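Local coordinates for protein glucose dehydrogenase (Serratia sp. FS14, PDB 7CDY) that belongs to the glucose/sorbosone dehydrogenase family of beta-propeller proteins and carries a bound calcium ion, at residues Gln146-Gln151 and Ile243-Gly248; Tyr188-Pro193 and Lys225-Pro230; Glu217-Leu222 and Glu255-Tyr260. All blocks are in the same frame, centred on the assembly; numbering follows the deposited sequence.

Contact 1 (Gln146-Gln151 and Ile243-Gly248)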
loop_
_atom_site.group_PDB
_atom_site.type_symbol
_atom_site.label_atom_id
_atom_site.label_comp_id
_atom_site.label_asym_id
_atom_site.label_seq_id
_atom_site.Cartn_x
_atom_site.Cartn_y
_atom_site.Cartn_z
ATOM N N GLN A 146 8.826 -11.506 10.968
ATOM C CA GLN A 146 9.123 -12.916 11.229
ATOM C C GLN A 146 9.293 -13.574 9.859
ATOM O O GLN A 146 8.338 -14.082 9.271
ATOM C CB GLN A 146 8.016 -13.555 12.056
ATOM C CG GLN A 146 7.871 -12.915 13.435
ATOM C CD GLN A 146 9.097 -13.144 14.306
ATOM O OE1 GLN A 146 9.737 -14.194 14.230
ATOM N NE2 GLN A 146 9.428 -12.165 15.136
ATOM N N ARG A 147 10.524 -13.559 9.351
ATOM C CA ARG A 147 10.766 -13.851 7.935
ATOM C C ARG A 147 10.158 -15.161 7.438
ATOM O O ARG A 147 9.497 -15.146 6.385
ATOM C CB ARG A 147 12.266 -13.753 7.605
ATOM C CG ARG A 147 12.912 -12.381 7.843
ATOM C CD ARG A 147 14.391 -12.367 7.408
ATOM N NE ARG A 147 15.128 -13.425 8.089
ATOM C CZ ARG A 147 15.753 -13.262 9.249
ATOM N NH1 ARG A 147 16.351 -14.293 9.825
ATOM N NH2 ARG A 147 15.786 -12.070 9.833
ATOM N N PRO A 148 10.343 -16.308 8.108
ATOM C CA PRO A 148 9.845 -17.569 7.532
ATOM C C PRO A 148 8.337 -17.646 7.418
ATOM O O PRO A 148 7.839 -18.464 6.632
ATOM C CB PRO A 148 10.371 -18.643 8.500
ATOM C CG PRO A 148 11.428 -17.981 9.299
ATOM C CD PRO A 148 11.072 -16.531 9.366
ATOM N N THR A 149 7.592 -16.826 8.164
ATOM C CA THR A 149 6.139 -16.958 8.145
ATOM C C THR A 149 5.533 -16.588 6.794
ATOM O O THR A 149 4.412 -17.016 6.499
ATOM C CB THR A 149 5.485 -16.155 9.279
ATOM O OG1 THR A 149 5.726 -14.751 9.082
ATOM C CG2 THR A 149 6.018 -16.593 10.638
ATOM N N ALA A 150 6.262 -15.848 5.946
ATOM C CA ALA A 150 5.745 -15.525 4.617
ATOM C C ALA A 150 5.515 -16.780 3.783
ATOM O O ALA A 150 4.658 -16.785 2.894
ATOM C CB ALA A 150 6.695 -14.562 3.891
ATOM N N GLN A 151 6.263 -17.853 4.059
ATOM C CA GLN A 151 6.140 -19.116 3.344
ATOM C C GLN A 151 5.085 -20.030 3.941
ATOM O O GLN A 151 4.725 -21.026 3.307
ATOM C CB GLN A 151 7.483 -19.861 3.363
ATOM C CG GLN A 151 8.571 -19.184 2.542
ATOM C CD GLN A 151 8.251 -19.209 1.070
ATOM O OE1 GLN A 151 8.022 -20.284 0.500
ATOM N NE2 GLN A 151 8.192 -18.035 0.439
ATOM N N ILE A 243 20.701 -12.958 4.246
ATOM C CA ILE A 243 19.478 -13.367 4.945
ATOM C C ILE A 243 19.588 -14.857 5.260
ATOM O O ILE A 243 19.897 -15.656 4.355
ATOM C CB ILE A 243 18.253 -13.072 4.058
ATOM C CG1 ILE A 243 18.032 -11.555 3.898
ATOM C CG2 ILE A 243 17.000 -13.778 4.582
ATOM C CD1 ILE A 243 17.676 -10.803 5.181
ATOM N N PRO A 244 19.382 -15.279 6.514
ATOM C CA PRO A 244 19.711 -16.665 6.894
ATOM C C PRO A 244 18.971 -17.730 6.109
ATOM O O PRO A 244 19.536 -18.806 5.869
ATOM C CB PRO A 244 19.349 -16.714 8.387
ATOM C CG PRO A 244 19.439 -15.309 8.846
ATOM C CD PRO A 244 19.016 -14.459 7.680
ATOM N N GLU A 245 17.722 -17.479 5.726
ATOM C CA GLU A 245 16.899 -18.457 5.026
ATOM C C GLU A 245 17.120 -18.461 3.519
ATOM O O GLU A 245 16.606 -19.348 2.834
ATOM C CB GLU A 245 15.412 -18.184 5.301
ATOM C CG GLU A 245 15.032 -18.154 6.779
ATOM C CD GLU A 245 15.203 -16.777 7.415
ATOM O OE1 GLU A 245 14.936 -16.651 8.626
ATOM O OE2 GLU A 245 15.622 -15.822 6.715
ATOM N N ALA A 246 17.869 -17.499 2.990
ATOM C CA ALA A 246 17.919 -17.316 1.545
ATOM C C ALA A 246 18.751 -18.407 0.884
ATOM O O ALA A 246 19.853 -18.740 1.335
ATOM C CB ALA A 246 18.473 -15.936 1.196
ATOM N N LYS A 247 18.223 -18.950 -0.205
ATOM C CA LYS A 247 18.930 -19.935 -1.008
ATOM C C LYS A 247 19.467 -19.354 -2.302
ATOM O O LYS A 247 20.281 -20.006 -2.966
ATOM C CB LYS A 247 18.012 -21.114 -1.342
ATOM C CG LYS A 247 17.425 -21.785 -0.112
ATOM C CD LYS A 247 18.531 -22.252 0.825
ATOM C CE LYS A 247 18.126 -23.478 1.636
ATOM N NZ LYS A 247 18.329 -23.269 3.106
ATOM N N GLY A 248 19.040 -18.158 -2.679
ATOM C CA GLY A 248 19.524 -17.557 -3.905
ATOM C C GLY A 248 18.713 -16.331 -4.257
ATOM O O GLY A 248 17.760 -15.965 -3.567
#
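R147 and E245 meet in a two-pronged salt bridge, the guanidinium presenting NE and NH1 side-on to the carboxylate. R147 NE donates to E245 OE2 at 2.8 Å in a nearly straight bond (166°), with the oxygen close to the guanidinium plane. The second prong, R147 NH1 to E245 OE1 at 3.0 Å, is more bent, and its acceptor is tilted from that plane. Both oxygens are approached on their syn side, yet the two flat groups are turned 51° against each other, so the pairing is twisted and not coplanar. The glutamate chain bends at chi2 (87°), which places CD at the edge of the guanidinium.

P244 lies over one face of the guanidinium, its CD 3.4 Å from R147 NH1, and the proline ring crosses the arginine at about a right angle. The CG2 branch of I243 comes up obliquely near NE and CD of R147. On the carboxylate side, P148 CG packs 3.8 Å from E245 OE1, which brings an apolar ring against the same oxygen that NH1 grips.

The contact lies near the surface of the beta-propeller and joins two long loops: one links strands 137-140 and 160-163, the other strands 216-219 and 259-261. Residues 147-151 form a short 3-10 segment, whereas I243 to A246 make a type I beta turn closed by the backbone bond from A246 N to I243 O.

Further out, Q146 O receives both the backbone N and the hydroxyl OG1 of T149, the latter at 2.7 Å, tying down the start of the 3-10 segment. R147 also touches W229, while Q151 ties the 3-10 segment to N226 ND2 through OE1 and to W229 O through NE2.

Contact 2 (Tyr188-Pro193 and Lys225-Pro230). With CA (calcium ion), chain D.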
loop_
_atom_site.group_PDB
_atom_site.type_symbol
_atom_site.label_atom_id
_atom_site.label_comp_id
_atom_site.label_asym_id
_atom_site.label_seq_id
_atom_site.Cartn_x
_atom_site.Cartn_y
_atom_site.Cartn_z
ATOM N N TYR A 188 1.646 -15.524 -1.884
ATOM C CA TYR A 188 2.427 -15.628 -0.660
ATOM C C TYR A 188 3.899 -15.367 -0.958
ATOM O O TYR A 188 4.282 -15.104 -2.097
ATOM C CB TYR A 188 2.149 -16.948 0.070
ATOM C CG TYR A 188 2.683 -18.222 -0.545
ATOM C CD1 TYR A 188 2.186 -18.716 -1.745
ATOM C CD2 TYR A 188 3.645 -18.961 0.120
ATOM C CE1 TYR A 188 2.669 -19.907 -2.280
ATOM C CE2 TYR A 188 4.122 -20.154 -0.400
ATOM C CZ TYR A 188 3.626 -20.612 -1.591
ATOM O OH TYR A 188 4.113 -21.797 -2.112
ATOM N N GLY A 189 4.728 -15.417 0.085
ATOM C CA GLY A 189 6.140 -15.117 -0.089
ATOM C C GLY A 189 6.458 -13.659 -0.328
ATOM O O GLY A 189 7.394 -13.348 -1.079
ATOM N N HIS A 190 5.715 -12.754 0.309
ATOM C CA HIS A 190 5.960 -11.322 0.251
ATOM C C HIS A 190 6.613 -10.857 1.551
ATOM O O HIS A 190 6.417 -11.458 2.612
ATOM C CB HIS A 190 4.635 -10.580 0.029
ATOM C CG HIS A 190 3.936 -10.979 -1.234
ATOM N ND1 HIS A 190 4.410 -10.638 -2.483
ATOM C CD2 HIS A 190 2.818 -11.720 -1.447
ATOM C CE1 HIS A 190 3.606 -11.132 -3.412
ATOM N NE2 HIS A 190 2.635 -11.794 -2.808
ATOM N N ARG A 191 7.418 -9.790 1.453
ATOM C CA ARG A 191 8.115 -9.270 2.628
ATOM C C ARG A 191 7.347 -8.140 3.319
ATOM O O ARG A 191 6.705 -8.371 4.349
ATOM C CB ARG A 191 9.546 -8.850 2.286
ATOM C CG ARG A 191 10.359 -8.457 3.500
ATOM C CD ARG A 191 11.793 -8.120 3.099
ATOM N NE ARG A 191 12.555 -7.602 4.231
ATOM C CZ ARG A 191 12.486 -6.346 4.650
ATOM N NH1 ARG A 191 11.734 -5.474 3.993
ATOM N NH2 ARG A 191 13.188 -5.961 5.703
ATOM N N ASN A 192 7.422 -6.910 2.805
ATOM C CA ASN A 192 6.648 -5.799 3.351
ATOM C C ASN A 192 6.131 -4.937 2.215
ATOM O O ASN A 192 6.809 -4.005 1.760
ATOM C CB ASN A 192 7.440 -4.947 4.338
ATOM C CG ASN A 192 6.539 -4.001 5.081
ATOM O OD1 ASN A 192 5.377 -4.324 5.321
ATOM N ND2 ASN A 192 7.053 -2.832 5.441
ATOM N N PRO A 193 4.922 -5.225 1.729
ATOM C CA PRO A 193 4.390 -4.520 0.549
ATOM C C PRO A 193 3.798 -3.172 0.927
ATOM O O PRO A 193 2.840 -3.099 1.703
ATOM C CB PRO A 193 3.310 -5.472 0.020
ATOM C CG PRO A 193 2.902 -6.296 1.223
ATOM C CD PRO A 193 4.082 -6.362 2.153
ATOM N N LYS A 225 0.624 -18.302 -6.319
ATOM C CA LYS A 225 2.084 -18.237 -6.574
ATOM C C LYS A 225 2.870 -17.717 -5.358
ATOM O O LYS A 225 2.377 -16.960 -4.557
ATOM C CB LYS A 225 2.360 -17.368 -7.799
ATOM C CG LYS A 225 2.428 -18.092 -9.127
ATOM C CD LYS A 225 1.271 -18.877 -9.460
ATOM C CE LYS A 225 1.461 -19.416 -10.874
ATOM N NZ LYS A 225 0.678 -20.641 -11.092
ATOM N N ASN A 226 4.092 -18.174 -5.307
ATOM C CA ASN A 226 5.086 -17.889 -4.252
ATOM C C ASN A 226 6.065 -16.836 -4.774
ATOM O O ASN A 226 6.771 -17.142 -5.677
ATOM C CB ASN A 226 5.797 -19.203 -3.932
ATOM C CG ASN A 226 6.662 -19.121 -2.702
ATOM O OD1 ASN A 226 7.035 -18.058 -2.283
ATOM N ND2 ASN A 226 7.024 -20.259 -2.164
ATOM N N TYR A 227 6.170 -15.689 -4.107
ATOM C CA TYR A 227 7.056 -14.548 -4.481
ATOM C C TYR A 227 8.448 -14.664 -3.821
ATOM O O TYR A 227 9.301 -13.831 -3.944
ATOM C CB TYR A 227 6.281 -13.218 -4.523
ATOM C CG TYR A 227 5.333 -13.298 -5.686
ATOM C CD1 TYR A 227 4.126 -13.959 -5.579
ATOM C CD2 TYR A 227 5.745 -12.911 -6.935
ATOM C CE1 TYR A 227 3.341 -14.199 -6.685
ATOM C CE2 TYR A 227 4.961 -13.128 -8.045
ATOM C CZ TYR A 227 3.769 -13.797 -7.923
ATOM O OH TYR A 227 3.063 -14.061 -9.038
ATOM N N GLY A 228 8.601 -15.767 -3.102
ATOM C CA GLY A 228 9.897 -16.291 -2.623
ATOM C C GLY A 228 10.451 -15.832 -1.296
ATOM O O GLY A 228 11.344 -16.488 -0.811
ATOM N N TRP A 229 9.942 -14.753 -0.733
ATOM C CA TRP A 229 10.572 -14.270 0.524
ATOM C C TRP A 229 10.355 -15.298 1.627
ATOM O O TRP A 229 9.242 -15.739 1.781
ATOM C CB TRP A 229 9.992 -12.922 0.940
ATOM C CG TRP A 229 10.517 -12.404 2.251
ATOM C CD1 TRP A 229 9.862 -12.407 3.446
ATOM C CD2 TRP A 229 11.840 -11.918 2.525
ATOM N NE1 TRP A 229 10.656 -11.898 4.433
ATOM C CE2 TRP A 229 11.867 -11.566 3.893
ATOM C CE3 TRP A 229 12.964 -11.648 1.743
ATOM C CZ2 TRP A 229 12.994 -11.019 4.505
ATOM C CZ3 TRP A 229 14.079 -11.103 2.334
ATOM C CH2 TRP A 229 14.077 -10.790 3.698
ATOM N N PRO A 230 11.355 -15.666 2.453
ATOM C CA PRO A 230 12.759 -15.237 2.460
ATOM C C PRO A 230 13.723 -16.234 1.815
ATOM O O PRO A 230 14.934 -16.086 1.987
ATOM C CB PRO A 230 13.066 -15.153 3.956
ATOM C CG PRO A 230 12.306 -16.317 4.516
ATOM C CD PRO A 230 11.028 -16.423 3.680
HETATM CA CA CA D . 10.355 -11.792 -4.206
HETATM O O HOH W 1 8.587 -11.335 -2.625
HETATM O O HOH W 2 11.683 -12.039 -2.216
HETATM O O HOH W 3 12.073 -13.115 -5.156
HETATM O O HOH W 4 9.304 -11.846 -6.430
#
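The indole of W229 has R191 CD over one face, 3.4 Å from the centroid of its six-membered ring in a CH-pi contact, and the ring of its own neighbour P230 against the opposite face. R191 CG is anti to the backbone N (chi1 -173°) and the chain stays extended as far as NE, which carries the methylenes across the indole; the guanidinium then stands almost perpendicular to the ring, with W229 CZ2 at its edge. Beyond this CH-pi contact, R191 NH1 bonds H210 O and W229 NE1 bonds E143.

N226 CB sits over one face of the Y188 ring, 3.9 Å from its centroid, while N226 ND2 bonds Q151 OE1. The H190 and Y227 rings run nearly parallel, 8° apart, but are slid so far that they barely overlap; Y188 O lies at the edge of the Y227 ring.

Backbone bonds stitch these groups together: Y188 N to K225 O, Y227 N to Y188 O at 2.8 Å, and W229 N to G189 O at 2.9 Å, this last donor standing above the carbonyl plane. G189 O also accepts from water 1. An Asx turn, G228 N to N226 OD1, carries Y227 at its centre, and a cis peptide precedes P230.

Y227 O binds the calcium ion at 2.3 Å, joined by four waters and the two carboxylate oxygens of E217. The result is a seven-coordinate calcium site rich in water, built on a propeller loop beside a single beta bridge between Y188 and N226.

Contact 3 (Glu217-Leu222 and Glu255-Tyr260). With CA (calcium ion), chain D.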
loop_
_atom_site.group_PDB
_atom_site.type_symbol
_atom_site.label_atom_id
_atom_site.label_comp_id
_atom_site.label_asym_id
_atom_site.label_seq_id
_atom_site.Cartn_x
_atom_site.Cartn_y
_atom_site.Cartn_z
ATOM N N GLU A 217 11.312 -4.690 -4.763
ATOM C CA GLU A 217 10.750 -5.441 -5.881
ATOM C C GLU A 217 9.406 -4.887 -6.319
ATOM O O GLU A 217 8.591 -4.454 -5.498
ATOM C CB GLU A 217 10.390 -6.884 -5.505
ATOM C CG GLU A 217 11.520 -7.734 -5.058
ATOM C CD GLU A 217 11.067 -9.149 -4.749
ATOM O OE1 GLU A 217 9.841 -9.434 -4.654
ATOM O OE2 GLU A 217 11.944 -9.994 -4.609
ATOM N N LEU A 218 9.159 -5.005 -7.623
ATOM C CA LEU A 218 7.845 -4.830 -8.233
ATOM C C LEU A 218 7.402 -6.178 -8.795
ATOM O O LEU A 218 8.163 -6.818 -9.526
ATOM C CB LEU A 218 7.959 -3.810 -9.369
ATOM C CG LEU A 218 6.741 -3.539 -10.251
ATOM C CD1 LEU A 218 5.659 -2.838 -9.461
ATOM C CD2 LEU A 218 7.140 -2.693 -11.445
ATOM N N ASN A 219 6.188 -6.619 -8.438
ATOM C CA ASN A 219 5.644 -7.920 -8.825
ATOM C C ASN A 219 4.271 -7.764 -9.471
ATOM O O ASN A 219 3.544 -6.805 -9.203
ATOM C CB ASN A 219 5.475 -8.825 -7.593
ATOM C CG ASN A 219 6.804 -9.206 -6.956
ATOM O OD1 ASN A 219 7.603 -9.908 -7.569
ATOM N ND2 ASN A 219 7.031 -8.788 -5.716
ATOM N N ILE A 220 3.896 -8.741 -10.295
ATOM C CA ILE A 220 2.513 -8.908 -10.751
ATOM C C ILE A 220 1.996 -10.206 -10.139
ATOM O O ILE A 220 2.228 -11.290 -10.694
ATOM C CB ILE A 220 2.395 -8.927 -12.286
ATOM C CG1 ILE A 220 2.994 -7.666 -12.913
ATOM C CG2 ILE A 220 0.934 -9.099 -12.715
ATOM C CD1 ILE A 220 3.073 -7.722 -14.450
ATOM N N PRO A 221 1.330 -10.164 -8.990
ATOM C CA PRO A 221 1.079 -11.405 -8.234
ATOM C C PRO A 221 -0.036 -12.247 -8.837
ATOM O O PRO A 221 -1.168 -11.786 -9.003
ATOM C CB PRO A 221 0.690 -10.905 -6.842
ATOM C CG PRO A 221 0.250 -9.478 -7.075
ATOM C CD PRO A 221 1.043 -8.950 -8.210
ATOM N N LEU A 222 0.284 -13.494 -9.117
ATOM C CA LEU A 222 -0.644 -14.466 -9.674
ATOM C C LEU A 222 -1.199 -15.379 -8.581
ATOM O O LEU A 222 -0.525 -15.657 -7.586
ATOM C CB LEU A 222 0.078 -15.306 -10.731
ATOM C CG LEU A 222 0.663 -14.507 -11.895
ATOM C CD1 LEU A 222 1.431 -15.422 -12.841
ATOM C CD2 LEU A 222 -0.438 -13.765 -12.642
ATOM N N GLU A 255 8.427 -17.115 -7.921
ATOM C CA GLU A 255 8.286 -16.222 -9.060
ATOM C C GLU A 255 9.241 -15.044 -8.934
ATOM O O GLU A 255 9.393 -14.456 -7.855
ATOM C CB GLU A 255 6.859 -15.681 -9.131
ATOM C CG GLU A 255 5.800 -16.727 -9.409
ATOM C CD GLU A 255 5.841 -17.234 -10.837
ATOM O OE1 GLU A 255 5.513 -16.462 -11.763
ATOM O OE2 GLU A 255 6.222 -18.407 -11.031
ATOM N N GLN A 256 9.852 -14.679 -10.046
ATOM C CA GLN A 256 10.743 -13.534 -10.056
ATOM C C GLN A 256 9.947 -12.231 -10.047
ATOM O O GLN A 256 8.812 -12.173 -10.529
ATOM C CB GLN A 256 11.622 -13.573 -11.303
ATOM C CG GLN A 256 12.785 -14.531 -11.179
ATOM C CD GLN A 256 13.826 -14.003 -10.232
ATOM O OE1 GLN A 256 14.453 -12.983 -10.509
ATOM N NE2 GLN A 256 14.017 -14.686 -9.101
ATOM N N PRO A 257 10.523 -11.166 -9.502
ATOM C CA PRO A 257 9.899 -9.850 -9.663
ATOM C C PRO A 257 9.898 -9.426 -11.121
ATOM O O PRO A 257 10.697 -9.896 -11.937
ATOM C CB PRO A 257 10.774 -8.926 -8.805
ATOM C CG PRO A 257 12.056 -9.638 -8.646
ATOM C CD PRO A 257 11.767 -11.113 -8.717
ATOM N N LEU A 258 8.944 -8.568 -11.458
ATOM C CA LEU A 258 8.947 -7.917 -12.758
ATOM C C LEU A 258 10.149 -6.995 -12.887
ATOM O O LEU A 258 10.776 -6.902 -13.953
ATOM C CB LEU A 258 7.643 -7.134 -12.905
ATOM C CG LEU A 258 7.519 -6.275 -14.154
ATOM C CD1 LEU A 258 7.542 -7.192 -15.357
ATOM C CD2 LEU A 258 6.238 -5.467 -14.101
ATOM N N HIS A 259 10.496 -6.318 -11.798
ATOM C CA HIS A 259 11.588 -5.370 -11.764
ATOM C C HIS A 259 12.095 -5.333 -10.334
ATOM O O HIS A 259 11.320 -5.510 -9.388
ATOM C CB HIS A 259 11.070 -3.990 -12.175
ATOM C CG HIS A 259 12.134 -3.058 -12.642
ATOM N ND1 HIS A 259 12.737 -3.178 -13.875
ATOM C CD2 HIS A 259 12.718 -2.001 -12.031
ATOM C CE1 HIS A 259 13.642 -2.224 -14.007
ATOM N NE2 HIS A 259 13.648 -1.495 -12.905
ATOM N N TYR A 260 13.394 -5.116 -10.170
ATOM C CA TYR A 260 13.971 -5.093 -8.833
ATOM C C TYR A 260 15.061 -4.038 -8.750
ATOM O O TYR A 260 15.606 -3.597 -9.763
ATOM C CB TYR A 260 14.508 -6.470 -8.403
ATOM C CG TYR A 260 15.538 -7.063 -9.341
ATOM C CD1 TYR A 260 16.895 -6.780 -9.200
ATOM C CD2 TYR A 260 15.147 -7.893 -10.381
ATOM C CE1 TYR A 260 17.823 -7.319 -10.063
ATOM C CE2 TYR A 260 16.073 -8.439 -11.245
ATOM C CZ TYR A 260 17.403 -8.143 -11.087
ATOM O OH TYR A 260 18.326 -8.683 -11.954
HETATM CA CA CA D . 10.355 -11.792 -4.206
HETATM O O HOH W 4 9.304 -11.846 -6.430
HETATM O O HOH W 5 6.145 -10.608 -10.782
HETATM O O HOH W 2 11.683 -12.039 -2.216
HETATM O O HOH W 1 8.587 -11.335 -2.625
HETATM O O HOH W 3 12.073 -13.115 -5.156
#
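E217 opens its segment with CB 3.9 Å from P257 CB, the proline ring crossing the glutamate stem at a slant. CG is anti to the carbonyl carbon (chi1 -61°) and the chain is extended beyond it, delivering both carboxylate oxygens to the calcium ion, OE1 at 2.5 Å and OE2 at 2.4 Å. E217 thus supplies two of the seven donor atoms around the metal.

L218 carries the backbone pairing. Its N donates to H259 O at 2.8 Å in an almost straight bond (175°), while its O receives H259 N at 3.3 Å and, weakly, L258 N. With L258 and H259 both facing L218, this is a classic beta bulge at the start of the second strand. The L218 and L258 side chains lie side by side and point the same way, touching through their CD2 methyls.

N219 acts as a second-shell residue. Its ND2 donates to E217 OE1 at 3.1 Å, nearly straight (168°) and on the anti side of the carboxylate, which should help fix the carboxylate's rotation at the metal; ND2 also bonds E207. The other end of the amide, OD1, accepts from water 4, a calcium ligand that donates to E255 O as well, so one water ties both segments to the ion. OD1 also packs 3.1 Å from P257 CA.

I220 places CD1 against L258 CD2 at 3.9 Å, and its N reaches Q256 O through water 5.

Strand 216-219 lies between 205-210 and the outermost strand 259-261 in a four-stranded antiparallel propeller sheet. W206 of strand 205-210 packs on I220 and L258, whereas H259 touches V305 and E308 of strand 304-311.

Contact 1 is a surface joint between loops, dominated by one charged pair; contact 2 is buried and relies on backbone bonds and CH-pi contacts over ring faces; contact 3 is partly buried and is true strand pairing. Residues 225-230, 243-248 and the start of 255-260 all belong to the long connection between strands 216-219 and 259-261, so each contact pins a different portion of it. Contacts 2 and 3 share the calcium ion and its four waters, and join directly through N226 O with E255 N and Y227 OH with L222 N. Contacts 1 and 2 meet through the Q151 amide; contacts 1 and 3, with centres about 17 Å apart, do not touch.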